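Long-range contacts in beta-lactamase (Klebsiella pneumoniae, PDB 6M5Q), which probably hydrolyses beta-lactam antibiotics to substituted beta-amino acids, as a serine enzyme of the class C family: residues T322-G327 with N347-I352; F67-L72 with I230-S235; Q124-E129 with F156-T161. The protein carries 1 engineered substitution. All coordinates share one frame; numbering follows the deposited sequence.

How the contacts relate
All three contacts meet IM2, the ring-opened imipenem bound to Ser71. Contact 2 supplies the covalent link. Contact 1 supplies a backbone N-H for the acyl oxygen and a threonine hydroxyl for the tail. Contact 3 brings an asparagine and an engineered phenylalanine from the other side of the ligand. Contacts 1 and 2 are neighbours, with centres about 11 Å apart. They touch directly: Thr325 OG1 and Glu68 OE1 are 2.8 Å apart, probably hydrogen-bonded. The centre of contact 3 lies about 18 Å from that of contact 1 and about 19 Å from that of contact 2. It touches neither: the nearest atoms are about 7 Å and about 5 Å away, respectively.

Contact 1. Residues T322-G327 with N347-I352; sequences TGSTNG and NKNYSI. With IM2 ((5R)-5-[(1S,2R)-1-formyl-2-hydroxypropyl]-3-[(2-{[(E)-iminomethyl]amino}ethyl)sulfanyl]-4,5-dihydro-1H-pyrrole-2-carbox ylic acid), chain B.
Thr322 meets Ile352, and Ser324 meets Asn349, in a contact, mostly of side chains, between the end of strand 317-325 with the turn after it and the loop that leads into helix 352-365. The strand carries the Lys-Thr-Gly motif of serine beta-lactamases, here Lys321, Thr322 and Gly323. Thr322 and Ile352 cross at about a right angle. The methyl CG2 of Thr322 lies 3.9 Å from CG2 of Ile352. Thr322 OG1 sits between the backbone N and the carbonyl carbon (chi1 63°). This turns it to the ligand, where it accepts a hydrogen bond from N26 of IM2 at 3.1 Å. CD1 of Ile352 also rests against this oxygen, at 3.7 Å from Thr322 OG1. Asn349 extends its amide toward Ser324, with CG anti to the backbone N. Its ND2 comes within 3.6 Å of Ser324 CB. The hydroxyl of Ser324 is hydrogen-bonded to Arg355 of helix 352-365. Ser324 N donates to the acyl oxygen O7 of IM2 at 2.9 Å, consistent with one arm of the oxyanion hole. At the far end a water joins the backbones: it donates to Asn326 O and accepts from Asn349 N, each at 2.9 Å.

Contact 2. Residues F67-L72 with I230-S235; sequences FEVGSL and IKTTSS. With IM2 ((5R)-5-[(1S,2R)-1-formyl-2-hydroxypropyl]-3-[(2-{[(E)-iminomethyl]amino}ethyl)sulfanyl]-4,5-dihydro-1H-pyrrole-2-carbox ylic acid), chain B.
Phe67 and Thr232 form an antiparallel hydrogen-bonded pair, Phe67 N to Thr232 O at 2.9 Å and Thr232 N to Phe67 O at 3.0 Å, and Glu68 faces Lys231 as the next, non-hydrogen-bonded pair. Val69 N continues the ladder to Ile230 O at 3.2 Å. The same Ile230 O accepts a second hydrogen bond, from a water that in turn accepts one from Gly70 N. Glu68 and Lys231 lie side by side and point the same way, with their CG atoms 4.1 Å apart. Their charged ends then part, leaving Glu68 OE2 6.2 Å from Lys231 NZ. OE2 of Glu68 is held by Tyr205 OH and Val218 N, and OE1 by the hydroxyl of Thr325; Gly229 O and Leu195 O hold the ammonium. The strands belong to a small antiparallel sheet, and segment 67-72 runs on into the Ser-X-X-Lys motif of serine beta-lactamases, Ser71 to Lys74, which leads into helix 73-86. Ser71 OG is bonded to C7 of IM2 at 1.4 Å, so the deposited state is an acyl-enzyme. Val69 packs with both branches. Its CG1 meets Thr232 CG2 at 3.7 Å, the two side chains at about a right angle. Its CG2, between the backbone N and the carbonyl carbon (chi1 -59° for CG1), meets Ile230 CG2 at 3.8 Å. Leu237 of helix 234-244 touches both Val69 and Thr232.

Contact 3. Residues Q124-E129 with F156-T161; sequences QLFMPE and FSNIGT. Engineered in segment 156-161: Phe156 (natural residue Tyr). With IM2 ((5R)-5-[(1S,2R)-1-formyl-2-hydroxypropyl]-3-[(2-{[(E)-iminomethyl]amino}ethyl)sulfanyl]-4,5-dihydro-1H-pyrrole-2-carbox ylic acid), chain B.
Asn158 and Phe126 lie side by side and reach the same ligand hydroxyl, in a contact built on the Tyr-X-Asn motif of class C beta-lactamases. Here the motif reads Phe156, Ser157, Asn158, since Phe156 is an engineered replacement of the natural tyrosine. Asn158 ND2 donates to O62 of IM2 at 2.9 Å, in a nearly straight bond (168°). The Phe126 ring stands almost upright to this amide, the planes 83° apart, and its CD1 is 3.7 Å from Asn158 ND2. A water accepts from both Asn158 ND2 and Met127 N. The other end of the amide, OD1, is hydrogen-bonded to Lys74. The amide is thus held at both ends, which should fix which end faces the ligand hydroxyl. At the first residue of the motif, the ring of Phe156 lays one face against the ligand tail, with IM2 C22 3.5 Å above the ring of Phe156 and over its centre.

A backbone bond and a serine hydroxyl position this first shell. Asn158 N donates to Leu125 O at 2.7 Å, in the carbonyl plane and on a lone pair. Ser157 is the N-cap of helix 158-171. Its OG, anti to the backbone N (chi1 180°), accepts from Gly160 N at 2.9 Å. The same Ser157 OG donates to Gln124 O at 2.7 Å, from above the carbonyl plane, so one hydroxyl ties the helix start to the loop.

Further out, Ile159 points into the loop. Its CD1 rests against Gln124 CG at 3.8 Å and also touches Pro128 CD. The loop closes on itself where Gln124 NE2 donates to Phe126 O at 3.0 Å, nearly in line with the carbonyl bond.

Contact 1. Residues T322-G327 with N347-I352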
loop_
_atom_site.group_PDB
_atom_site.type_symbol
_atom_site.label_atom_id
_atom_site.label_comp_id
_atom_site.label_asym_id
_atom_site.label_seq_id
_atom_site.Cartn_x
_atom_site.Cartn_y
_atom_site.Cartn_z
ATOM N N THR A 322 5.012 -0.220 3.575
ATOM C CA THR A 322 5.623 -1.490 3.202
ATOM C C THR A 322 4.529 -2.492 2.867
ATOM O O THR A 322 3.392 -2.381 3.320
ATOM C CB THR A 322 6.460 -2.067 4.353
ATOM O OG1 THR A 322 5.605 -2.337 5.463
ATOM C CG2 THR A 322 7.538 -1.098 4.789
ATOM N N GLY A 323 4.884 -3.477 2.075
ATOM C CA GLY A 323 3.973 -4.586 1.840
ATOM C C GLY A 323 4.746 -5.828 1.486
ATOM O O GLY A 323 5.793 -5.768 0.835
ATOM N N SER A 324 4.202 -6.973 1.886
ATOM C CA SER A 324 4.865 -8.233 1.591
ATOM C C SER A 324 3.838 -9.327 1.367
ATOM O O SER A 324 2.721 -9.263 1.877
ATOM C CB SER A 324 5.777 -8.678 2.745
ATOM O OG SER A 324 6.659 -7.628 3.154
ATOM N N THR A 325 4.244 -10.340 0.612
ATOM C CA THR A 325 3.561 -11.631 0.597
ATOM C C THR A 325 4.626 -12.683 0.861
ATOM O O THR A 325 5.797 -12.365 1.086
ATOM C CB THR A 325 2.864 -11.886 -0.743
ATOM O OG1 THR A 325 3.869 -11.933 -1.756
ATOM C CG2 THR A 325 1.779 -10.806 -1.048
ATOM N N ASN A 326 4.240 -13.958 0.821
ATOM C CA ASN A 326 5.241 -14.990 1.081
ATOM C C ASN A 326 6.404 -14.931 0.097
ATOM O O ASN A 326 7.539 -15.276 0.455
ATOM C CB ASN A 326 4.603 -16.388 1.095
ATOM C CG ASN A 326 3.806 -16.660 2.362
ATOM O OD1 ASN A 326 3.868 -15.906 3.338
ATOM N ND2 ASN A 326 3.044 -17.747 2.348
ATOM N N GLY A 327 6.165 -14.480 -1.135
ATOM C CA GLY A 327 7.228 -14.431 -2.113
ATOM C C GLY A 327 7.702 -13.067 -2.577
ATOM O O GLY A 327 8.533 -13.004 -3.486
ATOM N N ASN A 347 10.880 -9.706 -5.927
ATOM C CA ASN A 347 10.254 -11.026 -5.838
ATOM C C ASN A 347 10.908 -11.923 -4.806
ATOM O O ASN A 347 11.078 -13.134 -5.013
ATOM C CB ASN A 347 10.090 -11.703 -7.195
ATOM C CG ASN A 347 11.414 -11.970 -7.902
ATOM O OD1 ASN A 347 12.475 -11.551 -7.454
ATOM N ND2 ASN A 347 11.349 -12.661 -9.033
ATOM N N LYS A 348 11.253 -11.329 -3.669
ATOM C CA LYS A 348 11.572 -12.049 -2.448
ATOM C C LYS A 348 11.260 -11.114 -1.291
ATOM O O LYS A 348 11.443 -9.897 -1.409
ATOM C CB LYS A 348 13.043 -12.475 -2.424
ATOM C CG LYS A 348 13.404 -13.349 -1.217
ATOM C CD LYS A 348 14.797 -13.923 -1.313
ATOM C CE LYS A 348 14.929 -15.171 -0.466
ATOM N NZ LYS A 348 14.164 -16.291 -1.095
ATOM N N ASN A 349 10.732 -11.670 -0.204
ATOM C CA ASN A 349 10.368 -10.911 0.987
ATOM C C ASN A 349 11.628 -10.744 1.829
ATOM O O ASN A 349 12.029 -11.660 2.554
ATOM C CB ASN A 349 9.279 -11.662 1.756
ATOM C CG ASN A 349 8.828 -10.945 3.026
ATOM O OD1 ASN A 349 9.363 -9.915 3.400
ATOM N ND2 ASN A 349 7.817 -11.502 3.687
ATOM N N TYR A 350 12.247 -9.568 1.769
ATOM C CA TYR A 350 13.446 -9.281 2.551
ATOM C C TYR A 350 13.143 -8.195 3.572
ATOM O O TYR A 350 12.130 -7.494 3.497
ATOM C CB TYR A 350 14.614 -8.872 1.650
ATOM C CG TYR A 350 14.361 -7.565 0.922
ATOM C CD1 TYR A 350 13.446 -7.487 -0.136
ATOM C CD2 TYR A 350 15.027 -6.405 1.306
ATOM C CE1 TYR A 350 13.204 -6.267 -0.790
ATOM C CE2 TYR A 350 14.810 -5.195 0.666
ATOM C CZ TYR A 350 13.888 -5.125 -0.371
ATOM O OH TYR A 350 13.707 -3.889 -0.962
ATOM N N SER A 351 14.036 -8.058 4.552
ATOM C CA SER A 351 13.659 -7.354 5.766
ATOM C C SER A 351 13.371 -5.871 5.538
ATOM O O SER A 351 14.025 -5.194 4.735
ATOM C CB SER A 351 14.679 -7.578 6.889
ATOM O OG SER A 351 15.956 -7.083 6.562
ATOM N N ILE A 352 12.383 -5.371 6.272
ATOM C CA ILE A 352 11.919 -4.001 6.101
ATOM C C ILE A 352 13.011 -2.985 6.410
ATOM O O ILE A 352 13.092 -1.936 5.752
ATOM C CB ILE A 352 10.643 -3.776 6.926
ATOM C CG1 ILE A 352 9.448 -4.440 6.226
ATOM C CG2 ILE A 352 10.368 -2.292 7.158
ATOM C CD1 ILE A 352 8.198 -4.373 7.052
HETATM C C7 IM2 B . 1.120 -6.751 4.514
HETATM C C2 IM2 B . 1.987 -5.997 7.596
HETATM C C6 IM2 B . 0.796 -8.043 5.339
HETATM C C5 IM2 B . 0.650 -7.749 6.740
HETATM C C3 IM2 B . 0.601 -5.510 7.285
HETATM O O7 IM2 B . 2.174 -6.656 3.962
HETATM C C61 IM2 B . -0.546 -8.645 4.821
HETATM O O62 IM2 B . -0.760 -9.847 5.502
HETATM C C62 IM2 B . -0.469 -8.882 3.327
HETATM N N4 IM2 B . -0.228 -6.475 6.947
HETATM C C31 IM2 B . 0.255 -4.055 7.092
HETATM O O31 IM2 B . 1.162 -3.300 6.677
HETATM O O32 IM2 B . -0.905 -3.653 7.369
HETATM S S21 IM2 B . 2.617 -5.355 9.169
HETATM C C22 IM2 B . 2.866 -3.532 9.229
HETATM C C23 IM2 B . 3.812 -2.859 8.209
HETATM N N24 IM2 B . 4.242 -1.523 8.665
HETATM C C25 IM2 B . 4.369 -0.249 7.922
HETATM N N26 IM2 B . 4.141 0.044 6.697
HETATM C C1 IM2 B . 2.003 -7.373 7.446
HETATM O O HOH W 1 10.265 -14.454 0.218
#

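Contact 2. Residues F67-L72 with I230-S235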
loop_
_atom_site.group_PDB
_atom_site.type_symbol
_atom_site.label_atom_id
_atom_site.label_comp_id
_atom_site.label_asym_id
_atom_site.label_seq_id
_atom_site.Cartn_x
_atom_site.Cartn_y
_atom_site.Cartn_z
ATOM N N PHE A 67 4.582 -7.439 -10.062
ATOM C CA PHE A 67 4.961 -7.960 -8.762
ATOM C C PHE A 67 3.751 -7.907 -7.843
ATOM O O PHE A 67 2.930 -6.980 -7.923
ATOM C CB PHE A 67 6.026 -7.049 -8.130
ATOM C CG PHE A 67 7.369 -7.061 -8.843
ATOM C CD1 PHE A 67 7.594 -6.269 -9.954
ATOM C CD2 PHE A 67 8.427 -7.831 -8.365
ATOM C CE1 PHE A 67 8.838 -6.250 -10.587
ATOM C CE2 PHE A 67 9.685 -7.803 -9.009
ATOM C CZ PHE A 67 9.879 -7.013 -10.105
ATOM N N GLU A 68 3.666 -8.868 -6.922
ATOM C CA GLU A 68 2.732 -8.720 -5.812
ATOM C C GLU A 68 3.262 -7.654 -4.867
ATOM O O GLU A 68 4.461 -7.585 -4.601
ATOM C CB GLU A 68 2.615 -10.041 -5.058
ATOM C CG GLU A 68 2.052 -11.170 -5.919
ATOM C CD GLU A 68 2.126 -12.541 -5.280
ATOM O OE1 GLU A 68 2.501 -12.687 -4.094
ATOM O OE2 GLU A 68 1.811 -13.498 -6.005
ATOM N N VAL A 69 2.368 -6.820 -4.344
ATOM C CA VAL A 69 2.772 -5.764 -3.420
ATOM C C VAL A 69 2.185 -5.927 -2.031
ATOM O O VAL A 69 2.437 -5.086 -1.163
ATOM C CB VAL A 69 2.506 -4.358 -3.981
ATOM C CG1 VAL A 69 3.283 -4.192 -5.293
ATOM C CG2 VAL A 69 1.004 -4.107 -4.146
ATOM N N GLY A 70 1.465 -7.001 -1.777
ATOM C CA GLY A 70 1.048 -7.289 -0.417
ATOM C C GLY A 70 0.285 -6.133 0.191
ATOM O O GLY A 70 -0.626 -5.571 -0.431
ATOM N N SER A 71 0.671 -5.747 1.411
ATOM C CA SER A 71 -0.065 -4.723 2.144
ATOM C C SER A 71 -0.000 -3.332 1.528
ATOM O O SER A 71 -0.766 -2.465 1.973
ATOM C CB SER A 71 0.372 -4.662 3.611
ATOM O OG SER A 71 0.100 -5.902 4.261
ATOM N N LEU A 72 0.793 -3.093 0.476
ATOM C CA LEU A 72 0.562 -1.840 -0.251
ATOM C C LEU A 72 -0.862 -1.786 -0.782
ATOM O O LEU A 72 -1.391 -0.691 -1.026
ATOM C CB LEU A 72 1.515 -1.677 -1.438
ATOM C CG LEU A 72 3.001 -1.438 -1.207
ATOM C CD1 LEU A 72 3.698 -1.009 -2.488
ATOM C CD2 LEU A 72 3.158 -0.428 -0.191
ATOM N N ILE A 230 -3.210 -6.654 -4.831
ATOM C CA ILE A 230 -2.722 -5.919 -6.002
ATOM C C ILE A 230 -1.460 -6.562 -6.568
ATOM O O ILE A 230 -0.489 -6.859 -5.846
ATOM C CB ILE A 230 -2.482 -4.443 -5.646
ATOM C CG1 ILE A 230 -3.807 -3.718 -5.320
ATOM C CG2 ILE A 230 -1.684 -3.715 -6.751
ATOM C CD1 ILE A 230 -4.650 -3.364 -6.537
ATOM N N LYS A 231 -1.449 -6.734 -7.888
ATOM C CA LYS A 231 -0.253 -7.033 -8.667
ATOM C C LYS A 231 -0.065 -5.892 -9.654
ATOM O O LYS A 231 -1.036 -5.485 -10.311
ATOM C CB LYS A 231 -0.432 -8.357 -9.437
ATOM C CG LYS A 231 -0.614 -9.581 -8.527
ATOM C CD LYS A 231 -2.115 -9.901 -8.245
ATOM C CE LYS A 231 -2.314 -10.769 -7.017
ATOM N NZ LYS A 231 -3.757 -11.009 -6.896
ATOM N N THR A 232 1.148 -5.346 -9.752
ATOM C CA THR A 232 1.326 -4.105 -10.504
ATOM C C THR A 232 2.778 -3.961 -10.936
ATOM O O THR A 232 3.655 -4.726 -10.514
ATOM C CB THR A 232 0.859 -2.919 -9.648
ATOM O OG1 THR A 232 0.912 -1.704 -10.408
ATOM C CG2 THR A 232 1.702 -2.796 -8.377
ATOM N N THR A 233 3.016 -2.983 -11.802
ATOM C CA THR A 233 4.364 -2.650 -12.248
ATOM C C THR A 233 4.894 -1.477 -11.427
ATOM O O THR A 233 4.139 -0.680 -10.864
ATOM C CB THR A 233 4.388 -2.239 -13.718
ATOM O OG1 THR A 233 3.659 -1.017 -13.844
ATOM C CG2 THR A 233 3.779 -3.317 -14.613
ATOM N N SER A 234 6.223 -1.349 -11.412
ATOM C CA SER A 234 6.817 -0.183 -10.762
ATOM C C SER A 234 6.384 1.117 -11.433
ATOM O O SER A 234 6.215 2.134 -10.757
ATOM C CB SER A 234 8.338 -0.308 -10.710
ATOM O OG SER A 234 8.845 -0.330 -12.035
ATOM N N SER A 235 6.189 1.097 -12.746
ATOM C CA SER A 235 5.757 2.304 -13.446
ATOM C C SER A 235 4.365 2.731 -13.017
ATOM O O SER A 235 4.118 3.921 -12.801
ATOM C CB SER A 235 5.764 2.047 -14.946
ATOM O OG SER A 235 7.087 1.988 -15.455
HETATM C C7 IM2 B . 1.120 -6.751 4.514
HETATM C C2 IM2 B . 1.987 -5.997 7.596
HETATM C C6 IM2 B . 0.796 -8.043 5.339
HETATM C C5 IM2 B . 0.650 -7.749 6.740
HETATM C C3 IM2 B . 0.601 -5.510 7.285
HETATM O O7 IM2 B . 2.174 -6.656 3.962
HETATM C C61 IM2 B . -0.546 -8.645 4.821
HETATM O O62 IM2 B . -0.760 -9.847 5.502
HETATM C C62 IM2 B . -0.469 -8.882 3.327
HETATM N N4 IM2 B . -0.228 -6.475 6.947
HETATM C C31 IM2 B . 0.255 -4.055 7.092
HETATM O O31 IM2 B . 1.162 -3.300 6.677
HETATM O O32 IM2 B . -0.905 -3.653 7.369
HETATM S S21 IM2 B . 2.617 -5.355 9.169
HETATM C C22 IM2 B . 2.866 -3.532 9.229
HETATM C C23 IM2 B . 3.812 -2.859 8.209
HETATM N N24 IM2 B . 4.242 -1.523 8.665
HETATM C C25 IM2 B . 4.369 -0.249 7.922
HETATM N N26 IM2 B . 4.141 0.044 6.697
HETATM C C1 IM2 B . 2.003 -7.373 7.446
HETATM O O HOH W 2 -0.102 -8.602 -3.651
#

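Contact 3. Residues Q124-E129 with F156-T161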
loop_
_atom_site.group_PDB
_atom_site.type_symbol
_atom_site.label_atom_id
_atom_site.label_comp_id
_atom_site.label_asym_id
_atom_site.label_seq_id
_atom_site.Cartn_x
_atom_site.Cartn_y
_atom_site.Cartn_z
ATOM N N GLN A 124 -7.670 -8.493 14.727
ATOM C CA GLN A 124 -6.366 -9.131 14.611
ATOM C C GLN A 124 -5.834 -9.020 13.184
ATOM O O GLN A 124 -6.553 -8.654 12.246
ATOM C CB GLN A 124 -6.460 -10.606 15.039
ATOM C CG GLN A 124 -7.262 -11.483 14.079
ATOM C CD GLN A 124 -7.798 -12.764 14.706
ATOM O OE1 GLN A 124 -8.197 -12.795 15.883
ATOM N NE2 GLN A 124 -7.832 -13.821 13.912
ATOM N N LEU A 125 -4.567 -9.393 13.012
ATOM C CA LEU A 125 -3.910 -9.237 11.714
ATOM C C LEU A 125 -4.532 -10.134 10.656
ATOM O O LEU A 125 -4.897 -9.664 9.568
ATOM C CB LEU A 125 -2.402 -9.507 11.851
ATOM C CG LEU A 125 -1.604 -9.448 10.545
ATOM C CD1 LEU A 125 -1.802 -8.114 9.809
ATOM C CD2 LEU A 125 -0.117 -9.656 10.874
ATOM N N PHE A 126 -4.655 -11.425 10.938
ATOM C CA PHE A 126 -4.979 -12.401 9.905
ATOM C C PHE A 126 -6.412 -12.891 10.002
ATOM O O PHE A 126 -6.909 -13.222 11.089
ATOM C CB PHE A 126 -4.029 -13.603 9.954
ATOM C CG PHE A 126 -2.624 -13.272 9.540
ATOM C CD1 PHE A 126 -2.336 -12.903 8.240
ATOM C CD2 PHE A 126 -1.598 -13.314 10.456
ATOM C CE1 PHE A 126 -1.047 -12.595 7.856
ATOM C CE2 PHE A 126 -0.288 -13.001 10.091
ATOM C CZ PHE A 126 -0.017 -12.628 8.773
ATOM N N MET A 127 -7.056 -12.968 8.844
ATOM C CA MET A 127 -8.347 -13.621 8.756
ATOM C C MET A 127 -8.201 -15.082 9.177
ATOM O O MET A 127 -7.274 -15.764 8.722
ATOM C CB MET A 127 -8.816 -13.569 7.303
ATOM C CG MET A 127 -10.215 -14.137 7.089
ATOM S SD MET A 127 -11.492 -13.043 7.730
ATOM C CE MET A 127 -11.432 -11.711 6.536
ATOM N N PRO A 128 -9.072 -15.595 10.040
ATOM C CA PRO A 128 -9.018 -17.027 10.368
ATOM C C PRO A 128 -9.158 -17.899 9.122
ATOM O O PRO A 128 -9.986 -17.635 8.247
ATOM C CB PRO A 128 -10.199 -17.207 11.321
ATOM C CG PRO A 128 -10.366 -15.861 11.953
ATOM C CD PRO A 128 -10.046 -14.861 10.864
ATOM N N GLU A 129 -8.338 -18.958 9.055
ATOM C CA GLU A 129 -8.213 -19.747 7.831
ATOM C C GLU A 129 -9.490 -20.495 7.466
ATOM O O GLU A 129 -9.686 -20.821 6.292
ATOM C CB GLU A 129 -7.039 -20.728 7.934
ATOM N N PHE A 156 -2.187 -3.726 13.354
ATOM C CA PHE A 156 -2.328 -3.868 11.912
ATOM C C PHE A 156 -3.259 -5.030 11.626
ATOM O O PHE A 156 -3.139 -6.092 12.240
ATOM C CB PHE A 156 -0.965 -4.113 11.271
ATOM C CG PHE A 156 -0.051 -2.935 11.374
ATOM C CD1 PHE A 156 -0.151 -1.892 10.473
ATOM C CD2 PHE A 156 0.879 -2.854 12.401
ATOM C CE1 PHE A 156 0.674 -0.781 10.577
ATOM C CE2 PHE A 156 1.714 -1.749 12.514
ATOM C CZ PHE A 156 1.608 -0.711 11.596
ATOM N N SER A 157 -4.208 -4.824 10.712
ATOM C CA SER A 157 -5.266 -5.807 10.528
ATOM C C SER A 157 -5.632 -5.978 9.062
ATOM O O SER A 157 -6.043 -5.011 8.411
ATOM C CB SER A 157 -6.505 -5.422 11.330
ATOM O OG SER A 157 -7.525 -6.392 11.130
ATOM N N ASN A 158 -5.540 -7.213 8.551
ATOM C CA ASN A 158 -6.106 -7.477 7.233
ATOM C C ASN A 158 -7.621 -7.500 7.278
ATOM O O ASN A 158 -8.272 -7.111 6.302
ATOM C CB ASN A 158 -5.617 -8.807 6.678
ATOM C CG ASN A 158 -4.117 -8.818 6.420
ATOM O OD1 ASN A 158 -3.466 -7.774 6.357
ATOM N ND2 ASN A 158 -3.572 -10.011 6.211
ATOM N N ILE A 159 -8.208 -7.963 8.388
ATOM C CA ILE A 159 -9.667 -7.992 8.506
ATOM C C ILE A 159 -10.228 -6.581 8.491
ATOM O O ILE A 159 -11.186 -6.293 7.770
ATOM C CB ILE A 159 -10.099 -8.734 9.783
ATOM C CG1 ILE A 159 -9.363 -10.059 9.926
ATOM C CG2 ILE A 159 -11.608 -8.939 9.776
ATOM C CD1 ILE A 159 -9.733 -10.779 11.222
ATOM N N GLY A 160 -9.635 -5.687 9.279
ATOM C CA GLY A 160 -10.093 -4.303 9.292
ATOM C C GLY A 160 -10.007 -3.654 7.919
ATOM O O GLY A 160 -10.944 -2.992 7.480
ATOM N N THR A 161 -8.896 -3.874 7.202
ATOM C CA THR A 161 -8.792 -3.295 5.860
ATOM C C THR A 161 -9.849 -3.893 4.940
ATOM O O THR A 161 -10.416 -3.194 4.079
ATOM C CB THR A 161 -7.408 -3.543 5.266
ATOM O OG1 THR A 161 -6.402 -3.145 6.196
ATOM C CG2 THR A 161 -7.247 -2.695 3.991
HETATM C C7 IM2 B . 1.120 -6.751 4.514
HETATM C C2 IM2 B . 1.987 -5.997 7.596
HETATM C C6 IM2 B . 0.796 -8.043 5.339
HETATM C C5 IM2 B . 0.650 -7.749 6.740
HETATM C C3 IM2 B . 0.601 -5.510 7.285
HETATM O O7 IM2 B . 2.174 -6.656 3.962
HETATM C C61 IM2 B . -0.546 -8.645 4.821
HETATM O O62 IM2 B . -0.760 -9.847 5.502
HETATM C C62 IM2 B . -0.469 -8.882 3.327
HETATM N N4 IM2 B . -0.228 -6.475 6.947
HETATM C C31 IM2 B . 0.255 -4.055 7.092
HETATM O O31 IM2 B . 1.162 -3.300 6.677
HETATM O O32 IM2 B . -0.905 -3.653 7.369
HETATM S S21 IM2 B . 2.617 -5.355 9.169
HETATM C C22 IM2 B . 2.866 -3.532 9.229
HETATM C C23 IM2 B . 3.812 -2.859 8.209
HETATM N N24 IM2 B . 4.242 -1.523 8.665
HETATM C C25 IM2 B . 4.369 -0.249 7.922
HETATM N N26 IM2 B . 4.141 0.044 6.697
HETATM C C1 IM2 B . 2.003 -7.373 7.446
HETATM O O HOH W 3 -5.629 -12.319 6.297
#